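Local atomic coordinates of 3,4-dihydroxy-2-butanone 4-phosphate synthase (Acinetobacter baumannii, PDB entry 6MNZ), a protein that probably converts D-ribulose 5-phosphate to formate and 3,4-dihydroxy-2-butanone 4-phosphate, a step of riboflavin biosynthesis that uses magnesium or manganese. Residues 16-21 and 31-36; 54-59 and 161-166; 8-13 and 148-153; 25-30 and 141-146. One frame throughout, in Å; residues are numbered along the deposited sequence.

Interaction 1 (16-21 and 31-36)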
loop_
_atom_site.group_PDB
_atom_site.type_symbol
_atom_site.label_atom_id
_atom_site.label_comp_id
_atom_site.label_asym_id
_atom_site.label_seq_id
_atom_site.Cartn_x
_atom_site.Cartn_y
_atom_site.Cartn_z
ATOM N N GLY A 16 21.497 -11.793 30.371
ATOM C CA GLY A 16 20.307 -12.573 30.642
ATOM C C GLY A 16 19.303 -11.932 31.572
ATOM O O GLY A 16 18.389 -12.623 32.037
ATOM N N LYS A 17 19.492 -10.666 31.933
ATOM C CA LYS A 17 18.530 -9.954 32.758
ATOM C C LYS A 17 17.435 -9.353 31.878
ATOM O O LYS A 17 17.458 -9.459 30.648
ATOM C CB LYS A 17 19.224 -8.867 33.576
ATOM C CG LYS A 17 20.364 -9.362 34.449
ATOM C CD LYS A 17 21.362 -8.247 34.715
ATOM C CE LYS A 17 22.530 -8.722 35.561
ATOM N NZ LYS A 17 23.447 -7.597 35.904
ATOM N N MET A 18 16.462 -8.712 32.514
ATOM C CA MET A 18 15.423 -7.994 31.794
ATOM C C MET A 18 15.789 -6.522 31.643
ATOM O O MET A 18 16.624 -5.980 32.372
ATOM C CB MET A 18 14.080 -8.121 32.514
ATOM C CG MET A 18 13.640 -9.552 32.756
ATOM S SD MET A 18 11.940 -9.659 33.343
ATOM C CE MET A 18 11.755 -11.433 33.503
ATOM N N VAL A 19 15.116 -5.867 30.699
ATOM C CA VAL A 19 15.221 -4.426 30.516
ATOM C C VAL A 19 13.865 -3.923 30.049
ATOM O O VAL A 19 13.095 -4.659 29.429
ATOM C CB VAL A 19 16.332 -4.043 29.510
ATOM C CG1 VAL A 19 17.699 -4.481 30.025
ATOM C CG2 VAL A 19 16.050 -4.650 28.144
ATOM N N ILE A 20 13.518 -2.714 30.476
ATOM C CA ILE A 20 12.261 -2.088 30.083
ATOM C C ILE A 20 12.515 -1.208 28.869
ATOM O O ILE A 20 13.502 -0.464 28.823
ATOM C CB ILE A 20 11.666 -1.271 31.242
ATOM C CG1 ILE A 20 11.335 -2.183 32.422
ATOM C CG2 ILE A 20 10.418 -0.532 30.784
ATOM C CD1 ILE A 20 11.035 -1.440 33.701
ATOM N N LEU A 21 11.663 -1.345 27.857
ATOM C CA LEU A 21 11.765 -0.567 26.628
ATOM C C LEU A 21 10.449 0.162 26.407
ATOM O O LEU A 21 9.392 -0.471 26.309
ATOM C CB LEU A 21 12.092 -1.462 25.431
ATOM C CG LEU A 21 13.568 -1.538 25.031
ATOM C CD1 LEU A 21 13.772 -2.591 23.951
ATOM C CD2 LEU A 21 14.085 -0.186 24.558
ATOM N N GLY A 31 5.537 0.423 28.363
ATOM C CA GLY A 31 6.801 -0.191 28.730
ATOM C C GLY A 31 6.678 -1.706 28.717
ATOM O O GLY A 31 5.665 -2.258 29.151
ATOM N N ASP A 32 7.657 -2.348 28.090
ATOM C CA ASP A 32 7.753 -3.800 28.048
ATOM C C ASP A 32 9.028 -4.230 28.755
ATOM O O ASP A 32 10.122 -3.799 28.376
ATOM C CB ASP A 32 7.756 -4.316 26.608
ATOM C CG ASP A 32 6.429 -4.116 25.913
ATOM O OD1 ASP A 32 5.729 -3.134 26.234
ATOM O OD2 ASP A 32 6.170 -4.839 24.930
ATOM N N LEU A 33 8.901 -5.180 29.677
ATOM C CA LEU A 33 10.023 -6.052 29.992
ATOM C C LEU A 33 10.497 -6.758 28.729
ATOM O O LEU A 33 9.706 -7.038 27.826
ATOM C CB LEU A 33 9.624 -7.082 31.048
ATOM C CG LEU A 33 9.175 -6.561 32.414
ATOM C CD1 LEU A 33 8.588 -7.707 33.230
ATOM C CD2 LEU A 33 10.325 -5.902 33.159
ATOM N N VAL A 34 11.816 -6.871 28.591
ATOM C CA VAL A 34 12.442 -7.430 27.397
ATOM C C VAL A 34 13.636 -8.254 27.851
ATOM O O VAL A 34 14.458 -7.774 28.640
ATOM C CB VAL A 34 12.894 -6.346 26.404
ATOM C CG1 VAL A 34 13.391 -6.981 25.105
ATOM C CG2 VAL A 34 11.763 -5.371 26.130
ATOM N N ILE A 35 13.654 -9.531 27.474
ATOM C CA ILE A 35 14.758 -10.425 27.797
ATOM C C ILE A 35 15.112 -11.224 26.552
ATOM O O ILE A 35 14.250 -11.531 25.723
ATOM C CB ILE A 35 14.404 -11.364 28.972
ATOM C CG1 ILE A 35 15.591 -12.262 29.319
ATOM C CG2 ILE A 35 13.173 -12.203 28.637
ATOM C CD1 ILE A 35 15.395 -13.059 30.593
ATOM N N ALA A 36 16.389 -11.574 26.430
ATOM C CA ALA A 36 16.828 -12.422 25.332
ATOM C C ALA A 36 16.131 -13.773 25.409
ATOM O O ALA A 36 16.261 -14.492 26.405
ATOM C CB ALA A 36 18.345 -12.603 25.370
#
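The backbone O of Asp-32 is gripped twice by the facing strand. Leu-21 N donates to Asp-32 O at 2.9 Å. Ile-20 CA lies 3.2 Å from Asp-32 O in a CA-H...O contact. Val-34 O is held in the same manner, by Val-19 N at 2.9 Å and by Met-18 CA. The bond from Asp-32 N back to Leu-21 O is 3.1 Å long, while that from Val-34 N to Val-19 O is bent and weak. This is a beta hairpin. Ile-20 and Leu-33 form a non-hydrogen-bonded pair between two hydrogen-bonded ones. The strands are antiparallel, their N-to-C directions 143° apart.

On the face of Ile-20 and Leu-33, Leu-33 CD1 lies 3.9 Å from Met-18 SD. Leu-33 CD2 touches that sulfur too and lies 3.9 Å from Ile-20 CG1. On the other face Val-34 CG2 meets Leu-21 CB at 4.0 Å, and Val-34 CB meets Val-19 CG2. Ile-35 CG1 is anti to its backbone N (chi1 -178°) and lies 3.6 Å from Lys-17 O. Its CD1 reaches the O of Gly-16, where a Schellman motif ends helix 6-15.

Asp-32, predicted to bind D-ribulose 5-phosphate, touches His-143. Phe-47 of helix 42-52 covers Met-18 and Leu-33. Leu-150 of helix 143-153 covers Val-19 and Leu-21. Strand 31-36 continues the sheet to strand 160-164, and Ile-20 bonds to Lys-188 on the far side.

Interaction 2 (54-59 and 161-166)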
loop_
_atom_site.group_PDB
_atom_site.type_symbol
_atom_site.label_atom_id
_atom_site.label_comp_id
_atom_site.label_asym_id
_atom_site.label_seq_id
_atom_site.Cartn_x
_atom_site.Cartn_y
_atom_site.Cartn_z
ATOM N N GLY A 54 1.082 -8.150 31.307
ATOM C CA GLY A 54 0.670 -8.121 29.922
ATOM C C GLY A 54 0.770 -9.478 29.250
ATOM O O GLY A 54 0.955 -10.519 29.883
ATOM N N LEU A 55 0.662 -9.449 27.926
ATOM C CA LEU A 55 0.871 -10.639 27.112
ATOM C C LEU A 55 2.364 -10.922 26.995
ATOM O O LEU A 55 3.116 -10.108 26.450
ATOM C CB LEU A 55 0.255 -10.450 25.729
ATOM C CG LEU A 55 -1.160 -10.984 25.515
ATOM C CD1 LEU A 55 -1.686 -10.543 24.149
ATOM C CD2 LEU A 55 -1.193 -12.495 25.641
ATOM N N VAL A 56 2.772 -12.120 27.408
ATOM C CA VAL A 56 4.117 -12.603 27.119
ATOM C C VAL A 56 4.202 -12.982 25.647
ATOM O O VAL A 56 3.471 -13.860 25.173
ATOM C CB VAL A 56 4.476 -13.790 28.020
ATOM C CG1 VAL A 56 5.775 -14.436 27.560
ATOM C CG2 VAL A 56 4.581 -13.333 29.467
ATOM N N CYS A 57 5.141 -12.368 24.933
ATOM C CA CYS A 57 5.310 -12.578 23.504
ATOM C C CYS A 57 6.779 -12.844 23.211
ATOM O O CYS A 57 7.635 -12.713 24.091
ATOM C CB CYS A 57 4.806 -11.371 22.706
ATOM S SG CYS A 57 3.019 -11.111 22.829
ATOM N N LEU A 58 7.025 -13.436 22.042
ATOM C CA LEU A 58 8.352 -13.917 21.652
ATOM C C LEU A 58 8.686 -13.324 20.286
ATOM O O LEU A 58 8.122 -13.740 19.271
ATOM C CB LEU A 58 8.403 -15.441 21.618
ATOM C CG LEU A 58 9.643 -16.004 20.919
ATOM C CD1 LEU A 58 10.908 -15.482 21.572
ATOM C CD2 LEU A 58 9.628 -17.524 20.877
ATOM N N THR A 59 9.491 -12.269 20.275
ATOM C CA THR A 59 9.847 -11.617 19.023
ATOM C C THR A 59 10.806 -12.494 18.224
ATOM O O THR A 59 11.725 -13.093 18.790
ATOM C CB THR A 59 10.476 -10.256 19.311
ATOM O OG1 THR A 59 11.720 -10.438 20.000
ATOM C CG2 THR A 59 9.541 -9.415 20.175
ATOM N N VAL A 161 11.871 -12.011 24.579
ATOM C CA VAL A 161 10.557 -12.202 25.181
ATOM C C VAL A 161 10.136 -10.889 25.821
ATOM O O VAL A 161 10.915 -10.275 26.559
ATOM C CB VAL A 161 10.573 -13.339 26.217
ATOM C CG1 VAL A 161 9.182 -13.553 26.794
ATOM C CG2 VAL A 161 11.104 -14.625 25.592
ATOM N N ILE A 162 8.937 -10.420 25.479
ATOM C CA ILE A 162 8.489 -9.096 25.888
ATOM C C ILE A 162 7.078 -9.186 26.450
ATOM O O ILE A 162 6.277 -10.036 26.046
ATOM C CB ILE A 162 8.550 -8.084 24.721
ATOM C CG1 ILE A 162 7.500 -8.412 23.656
ATOM C CG2 ILE A 162 9.942 -8.075 24.107
ATOM C CD1 ILE A 162 7.496 -7.444 22.491
ATOM N N CYS A 163 6.780 -8.298 27.396
ATOM C CA CYS A 163 5.515 -8.317 28.120
ATOM C C CYS A 163 5.178 -6.893 28.534
ATOM O O CYS A 163 5.996 -6.227 29.176
ATOM C CB CYS A 163 5.602 -9.232 29.348
ATOM S SG CYS A 163 4.024 -9.600 30.160
ATOM N N GLU A 164 3.942 -6.476 28.272
ATOM C CA GLU A 164 3.515 -5.130 28.633
ATOM C C GLU A 164 3.463 -4.971 30.148
ATOM O O GLU A 164 3.028 -5.872 30.870
ATOM C CB GLU A 164 2.142 -4.829 28.033
ATOM C CG GLU A 164 2.102 -4.838 26.517
ATOM C CD GLU A 164 1.746 -6.196 25.950
ATOM O OE1 GLU A 164 2.121 -7.211 26.575
ATOM O OE2 GLU A 164 0.904 -6.246 25.028
ATOM N N ILE A 165 3.833 -3.785 30.622
ATOM C CA ILE A 165 3.847 -3.472 32.047
ATOM C C ILE A 165 2.573 -2.699 32.366
ATOM O O ILE A 165 2.410 -1.545 31.955
ATOM C CB ILE A 165 5.103 -2.681 32.436
ATOM C CG1 ILE A 165 6.347 -3.556 32.256
ATOM C CG2 ILE A 165 5.005 -2.190 33.880
ATOM C CD1 ILE A 165 7.662 -2.805 32.363
ATOM N N ILE A 166 1.649 -3.349 33.070
ATOM C CA ILE A 166 0.349 -2.778 33.402
ATOM C C ILE A 166 0.348 -2.425 34.883
ATOM O O ILE A 166 0.695 -3.260 35.727
ATOM C CB ILE A 166 -0.797 -3.749 33.069
ATOM C CG1 ILE A 166 -0.645 -4.296 31.647
ATOM C CG2 ILE A 166 -2.144 -3.055 33.221
ATOM C CD1 ILE A 166 -1.675 -5.346 31.280
#
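Cys-57 and Ile-162 are an antiparallel hydrogen-bonded pair in the mixed sheet of the synthase domain. Cys-57 N bonds to Ile-162 O at 2.8 Å, and Ile-162 N returns the bond to Cys-57 O.

The side chains fit around this pair on both faces. On one, Val-161 fits between Val-56 and Leu-58. Its CG1 touches Val-56 CG1 at 3.6 Å, and its CG2 is 4.1 Å from Leu-58 CD1. On the other, Ile-162 CG1 stands between its backbone N and carbonyl carbon (chi1 69°) and comes 4.1 Å from Cys-57 CB. The tip CD1 of Ile-162 then rests 3.7 Å from Thr-59 CG2, the two side chains crossing at about a right angle. Thr-59 OG1 turns to Ser-160 OG.

Gly-54 supplies the hollow at the other end. It has no side chain, and the CD1 of Ile-166 packs on its CA at 3.9 Å. Cys-163 SG lies 3.8 Å from Val-56 CG2.

Glu-164, predicted to be essential for catalysis, packs beside Asp-32 and Glu-30. Its chain bends at chi2 (91°), and its OE1 takes a weak hydrogen bond from Leu-55 N at 3.0 Å.

Interaction 3 (8-13 and 148-153)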
loop_
_atom_site.group_PDB
_atom_site.type_symbol
_atom_site.label_atom_id
_atom_site.label_comp_id
_atom_site.label_asym_id
_atom_site.label_seq_id
_atom_site.Cartn_x
_atom_site.Cartn_y
_atom_site.Cartn_z
ATOM N N GLU A 8 24.289 -0.116 28.100
ATOM C CA GLU A 8 23.959 -0.967 29.239
ATOM C C GLU A 8 22.769 -1.863 28.926
ATOM O O GLU A 8 22.709 -3.008 29.391
ATOM C CB GLU A 8 23.667 -0.111 30.470
ATOM C CG GLU A 8 24.828 0.758 30.917
ATOM C CD GLU A 8 24.408 1.812 31.924
ATOM O OE1 GLU A 8 23.398 2.505 31.675
ATOM O OE2 GLU A 8 25.034 1.885 33.001
ATOM N N LEU A 9 21.755 -1.316 28.253
ATOM C CA LEU A 9 20.605 -2.122 27.862
ATOM C C LEU A 9 21.033 -3.336 27.045
ATOM O O LEU A 9 20.593 -4.459 27.316
ATOM C CB LEU A 9 19.615 -1.267 27.074
ATOM C CG LEU A 9 19.178 0.034 27.751
ATOM C CD1 LEU A 9 18.258 0.830 26.838
ATOM C CD2 LEU A 9 18.502 -0.251 29.082
ATOM N N VAL A 10 21.969 -3.149 26.114
ATOM C CA VAL A 10 22.507 -4.283 25.369
ATOM C C VAL A 10 23.262 -5.223 26.302
ATOM O O VAL A 10 23.219 -6.447 26.137
ATOM C CB VAL A 10 23.404 -3.793 24.217
ATOM C CG1 VAL A 10 23.986 -4.972 23.456
ATOM C CG2 VAL A 10 22.624 -2.887 23.277
ATOM N N ALA A 11 23.939 -4.672 27.313
ATOM C CA ALA A 11 24.799 -5.497 28.156
ATOM C C ALA A 11 23.977 -6.365 29.100
ATOM O O ALA A 11 24.337 -7.519 29.363
ATOM C CB ALA A 11 25.761 -4.611 28.945
ATOM N N ASP A 12 22.868 -5.832 29.615
ATOM C CA ASP A 12 22.003 -6.622 30.483
ATOM C C ASP A 12 21.325 -7.745 29.711
ATOM O O ASP A 12 21.232 -8.875 30.203
ATOM C CB ASP A 12 20.961 -5.720 31.140
ATOM C CG ASP A 12 21.479 -5.065 32.403
ATOM O OD1 ASP A 12 20.650 -4.635 33.229
ATOM O OD2 ASP A 12 22.708 -5.094 32.624
ATOM N N ILE A 13 20.960 -7.487 28.455
ATOM C CA ILE A 13 20.398 -8.540 27.618
ATOM C C ILE A 13 21.427 -9.642 27.404
ATOM O O ILE A 13 21.130 -10.830 27.573
ATOM C CB ILE A 13 19.911 -7.952 26.280
ATOM C CG1 ILE A 13 18.680 -7.066 26.502
ATOM C CG2 ILE A 13 19.602 -9.062 25.288
ATOM C CD1 ILE A 13 17.418 -7.824 26.892
ATOM N N CYS A 148 14.058 -7.738 19.120
ATOM C CA CYS A 148 14.978 -8.481 18.267
ATOM C C CYS A 148 16.307 -7.747 18.132
ATOM O O CYS A 148 17.376 -8.330 18.340
ATOM C CB CYS A 148 14.347 -8.712 16.893
ATOM S SG CYS A 148 12.962 -9.872 16.896
ATOM N N ASP A 149 16.262 -6.488 17.688
ATOM C CA ASP A 149 17.496 -5.750 17.445
ATOM C C ASP A 149 18.330 -5.624 18.713
ATOM O O ASP A 149 19.552 -5.806 18.671
ATOM C CB ASP A 149 17.178 -4.365 16.884
ATOM C CG ASP A 149 16.601 -4.424 15.485
ATOM O OD1 ASP A 149 16.827 -5.436 14.788
ATOM O OD2 ASP A 149 15.910 -3.465 15.087
ATOM N N LEU A 150 17.673 -5.494 19.868
ATOM C CA LEU A 150 18.401 -5.450 21.131
ATOM C C LEU A 150 19.116 -6.769 21.391
ATOM O O LEU A 150 20.315 -6.790 21.697
ATOM C CB LEU A 150 17.441 -5.120 22.273
ATOM C CG LEU A 150 18.071 -4.439 23.489
ATOM C CD1 LEU A 150 18.582 -3.051 23.126
ATOM C CD2 LEU A 150 17.071 -4.362 24.632
ATOM N N ALA A 151 18.403 -7.887 21.244
ATOM C CA ALA A 151 19.035 -9.189 21.425
ATOM C C ALA A 151 20.156 -9.397 20.418
ATOM O O ALA A 151 21.182 -10.012 20.734
ATOM C CB ALA A 151 17.992 -10.298 21.302
ATOM N N ARG A 152 19.975 -8.899 19.193
ATOM C CA ARG A 152 21.028 -9.001 18.190
ATOM C C ARG A 152 22.287 -8.270 18.637
ATOM O O ARG A 152 23.394 -8.809 18.532
ATOM C CB ARG A 152 20.527 -8.445 16.859
ATOM C CG ARG A 152 21.600 -8.302 15.795
ATOM C CD ARG A 152 21.008 -7.782 14.493
ATOM N NE ARG A 152 20.165 -8.783 13.842
ATOM C CZ ARG A 152 18.836 -8.751 13.815
ATOM N NH1 ARG A 152 18.161 -7.834 14.501
ATOM N NH2 ARG A 152 18.173 -9.680 13.138
ATOM N N LEU A 153 22.127 -7.105 19.267
ATOM C CA LEU A 153 23.282 -6.307 19.654
ATOM C C LEU A 153 24.068 -6.945 20.792
ATOM O O LEU A 153 25.274 -6.705 20.907
ATOM C CB LEU A 153 22.840 -4.901 20.057
ATOM C CG LEU A 153 22.408 -3.981 18.915
ATOM C CD1 LEU A 153 21.765 -2.720 19.470
ATOM C CD2 LEU A 153 23.590 -3.636 18.023
#
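Leu-150 packs against Val-10 and Ile-13, where helix 143-153 meets helix 6-15. The CB of Leu-150 leaves its helix neither straight at the partner nor away from it. The next atom, CG, is anti to the backbone N (chi1 -154°) and sits 4.0 Å from Ile-13 CG1. The two methyls then part. CD1 goes to Val-10, 4.0 Å from its CG2. CD2 lies 3.7 Å from Ile-13 CG1 and also meets Ile-13 CD1. The leucine and isoleucine side chains cross at about a right angle.

The helix segments themselves run at 77° to each other, with axes 8.5 Å apart at the closest. Such a steep crossing confines the contact to a small patch. At one side of it Val-10 CG1 meets Leu-153 CB at 3.6 Å. At another, Ile-13 CG2 rests 3.9 Å from Ala-151 CA.

Val-19 of strand 19-22 touches both Leu-150 and Ile-13, so both helices pack on that strand. Leu-21 also touches Leu-150. Leu-195 of helix 192-202 adds to this cluster. The charged Asp-149 is engaged elsewhere, with Arg-152 and Arg-199. The side-chain-to-side-chain contacts are all apolar, so the crossing rests on hydrophobic burial and van der Waals packing.

Interaction 4 (25-30 and 141-146). With SO4 (sulfate ion), chain C.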
loop_
_atom_site.group_PDB
_atom_site.type_symbol
_atom_site.label_atom_id
_atom_site.label_comp_id
_atom_site.label_asym_id
_atom_site.label_seq_id
_atom_site.Cartn_x
_atom_site.Cartn_y
_atom_site.Cartn_z
ATOM N N GLU A 25 6.084 8.177 22.927
ATOM C CA GLU A 25 4.954 8.511 23.783
ATOM C C GLU A 25 3.663 8.633 22.985
ATOM O O GLU A 25 2.577 8.506 23.560
ATOM C CB GLU A 25 5.246 9.815 24.532
ATOM C CG GLU A 25 4.065 10.420 25.281
ATOM C CD GLU A 25 4.309 11.864 25.677
ATOM O OE1 GLU A 25 3.559 12.746 25.208
ATOM O OE2 GLU A 25 5.265 12.119 26.441
ATOM N N ASP A 26 3.755 8.838 21.673
ATOM C CA ASP A 26 2.578 9.011 20.837
ATOM C C ASP A 26 2.268 7.799 19.963
ATOM O O ASP A 26 1.490 7.935 19.011
ATOM C CB ASP A 26 2.747 10.254 19.956
ATOM C CG ASP A 26 3.965 10.170 19.052
ATOM O OD1 ASP A 26 5.032 9.751 19.547
ATOM O OD2 ASP A 26 3.932 10.786 17.965
ATOM N N ARG A 27 2.989 6.685 20.123
ATOM C CA ARG A 27 2.665 5.506 19.326
ATOM C C ARG A 27 1.822 4.457 20.042
ATOM O O ARG A 27 0.591 4.495 19.947
ATOM C CB ARG A 27 3.962 4.852 18.836
ATOM C CG ARG A 27 3.755 3.658 17.922
ATOM C CD ARG A 27 5.078 2.984 17.587
ATOM N NE ARG A 27 4.889 1.714 16.893
ATOM C CZ ARG A 27 4.681 0.548 17.499
ATOM N NH1 ARG A 27 4.694 0.463 18.824
ATOM N NH2 ARG A 27 4.492 -0.545 16.772
ATOM N N GLU A 28 2.431 3.804 21.027
ATOM C CA GLU A 28 1.722 2.986 22.002
ATOM C C GLU A 28 1.865 3.529 23.408
ATOM O O GLU A 28 0.916 3.471 24.191
ATOM C CB GLU A 28 2.239 1.539 21.992
ATOM C CG GLU A 28 1.917 0.724 20.748
ATOM C CD GLU A 28 2.425 -0.705 20.856
ATOM O OE1 GLU A 28 2.126 -1.520 19.959
ATOM O OE2 GLU A 28 3.144 -1.009 21.832
ATOM N N ASN A 29 3.034 4.079 23.736
ATOM C CA ASN A 29 3.264 4.716 25.027
ATOM C C ASN A 29 3.189 3.683 26.152
ATOM O O ASN A 29 2.522 3.884 27.166
ATOM C CB ASN A 29 2.265 5.852 25.249
ATOM C CG ASN A 29 2.673 6.774 26.370
ATOM O OD1 ASN A 29 3.851 6.876 26.706
ATOM N ND2 ASN A 29 1.686 7.356 27.035
ATOM N N GLU A 30 3.924 2.589 25.978
ATOM C CA GLU A 30 3.926 1.486 26.924
ATOM C C GLU A 30 5.361 1.078 27.218
ATOM O O GLU A 30 6.245 1.188 26.366
ATOM C CB GLU A 30 3.131 0.290 26.383
ATOM C CG GLU A 30 1.635 0.550 26.258
ATOM C CD GLU A 30 0.872 -0.641 25.706
ATOM O OE1 GLU A 30 1.512 -1.572 25.174
ATOM O OE2 GLU A 30 -0.376 -0.603 25.723
ATOM N N ALA A 141 9.208 1.247 14.506
ATOM C CA ALA A 141 9.709 1.487 15.859
ATOM C C ALA A 141 8.790 0.871 16.911
ATOM O O ALA A 141 8.386 1.524 17.872
ATOM C CB ALA A 141 9.873 2.985 16.085
ATOM N N GLY A 142 8.535 -0.432 16.780
ATOM C CA GLY A 142 7.763 -1.168 17.753
ATOM C C GLY A 142 8.632 -1.952 18.719
ATOM O O GLY A 142 9.778 -2.285 18.422
ATOM N N HIS A 143 8.011 -2.386 19.820
ATOM C CA HIS A 143 8.702 -3.263 20.759
ATOM C C HIS A 143 9.133 -4.562 20.093
ATOM O O HIS A 143 10.091 -5.201 20.544
ATOM C CB HIS A 143 7.803 -3.568 21.959
ATOM C CG HIS A 143 7.308 -2.349 22.673
ATOM N ND1 HIS A 143 6.124 -1.727 22.340
ATOM C CD2 HIS A 143 7.759 -1.727 23.788
ATOM C CE1 HIS A 143 5.908 -0.724 23.173
ATOM N NE2 HIS A 143 6.851 -0.743 24.098
ATOM N N THR A 144 8.371 -5.027 19.103
ATOM C CA THR A 144 8.720 -6.257 18.400
ATOM C C THR A 144 10.094 -6.141 17.751
ATOM O O THR A 144 10.986 -6.962 17.995
ATOM C CB THR A 144 7.652 -6.572 17.351
ATOM O OG1 THR A 144 6.384 -6.735 17.998
ATOM C CG2 THR A 144 8.002 -7.843 16.577
ATOM N N GLU A 145 10.258 -5.159 16.864
ATOM C CA GLU A 145 11.559 -4.923 16.251
ATOM C C GLU A 145 12.610 -4.580 17.295
ATOM O O GLU A 145 13.758 -5.029 17.189
ATOM C CB GLU A 145 11.449 -3.801 15.217
ATOM C CG GLU A 145 10.680 -4.183 13.961
ATOM C CD GLU A 145 9.184 -4.275 14.192
ATOM O OE1 GLU A 145 8.634 -3.398 14.890
ATOM O OE2 GLU A 145 8.540 -5.144 13.568
ATOM N N ALA A 146 12.203 -3.922 18.382
ATOM C CA ALA A 146 13.169 -3.473 19.377
ATOM C C ALA A 146 13.709 -4.645 20.183
ATOM O O ALA A 146 14.914 -4.722 20.448
ATOM C CB ALA A 146 12.528 -2.437 20.299
HETATM S S SO4 C . 4.793 -3.570 19.078
HETATM O O1 SO4 C . 5.969 -4.013 18.335
HETATM O O2 SO4 C . 5.126 -2.374 19.843
HETATM O O3 SO4 C . 4.377 -4.632 19.988
HETATM O O4 SO4 C . 3.698 -3.258 18.165
#
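The predicted substrate and metal site of the synthase domain brings Arg-27, Glu-28 and Glu-30 of a loop up to the start of helix 143-153. Gly-142 is the N-cap residue of that helix. A sulfate, probably from the crystallisation liquor, is bound there. It may mark where an anionic group of the substrate can bind.

Sulfate O2 takes three hydrogen bonds. Two come from His-143, whose ND1 lies 2.8 Å and N 2.9 Å from sulfate O2. Arg-27 NH1 gives the third to sulfate O2 at 3.0 Å. Sulfate O1 is held by Thr-144 N at 2.7 Å and by Thr-144 OG1 at 2.8 Å. Arg-27 NH2 reaches sulfate O4 at 3.2 Å in a nearly straight bond (172°). Backbone N-H groups of the first helical turn thus share the anion with side chains, and the helix end probably adds favourable electrostatics.

Arg-27 is extended as far as NE, and chi4 (-85°) then turns CZ aside. One face of the guanidinium lies over Gly-142 CA and Ala-141 O, both offset toward its rim. Its NH1 also makes a salt bridge with Glu-28 OE1. The other carboxylate oxygen, Glu-28 OE2, lies at the edge of the His-143 ring, the two planes 28° apart. Glu-28 and His-143 are both predicted magnesium ligands.

Asp-23 steadies the loop by accepting the N-H groups of Glu-28 and Glu-30. The ring is held at both nitrogens: ND1 by sulfate O2, and His-143 NE2 by Glu-30 O at 3.0 Å, the oxygen in the ring plane and the nitrogen above the carbonyl plane.

In the fold
Interactions 1 and 2 share one sheet, with centres 9 Å apart. Strands 31-36 and 160-164 join them, with Ile-35 O 2.7 Å from Val-161 N and Gly-31 O 2.8 Å from Ile-165 N. Interaction 3 sets two helices beside the hairpin of interaction 1, also 9 Å between centres. Val-19 CG2 lies 3.7 Å from Leu-150 CD2. Interactions 3 and 4 use opposite ends of one helix, their centres about 16 Å apart. Interaction 4 holds most of the predicted substrate and metal site. Asp-32 of interaction 1, also predicted to bind substrate, has its side chain about 3 Å from that of His-143 and about 5 Å from the sulfate. Glu-164 CG (interaction 2, predicted essential) lies 3.6 Å from Glu-30 OE1.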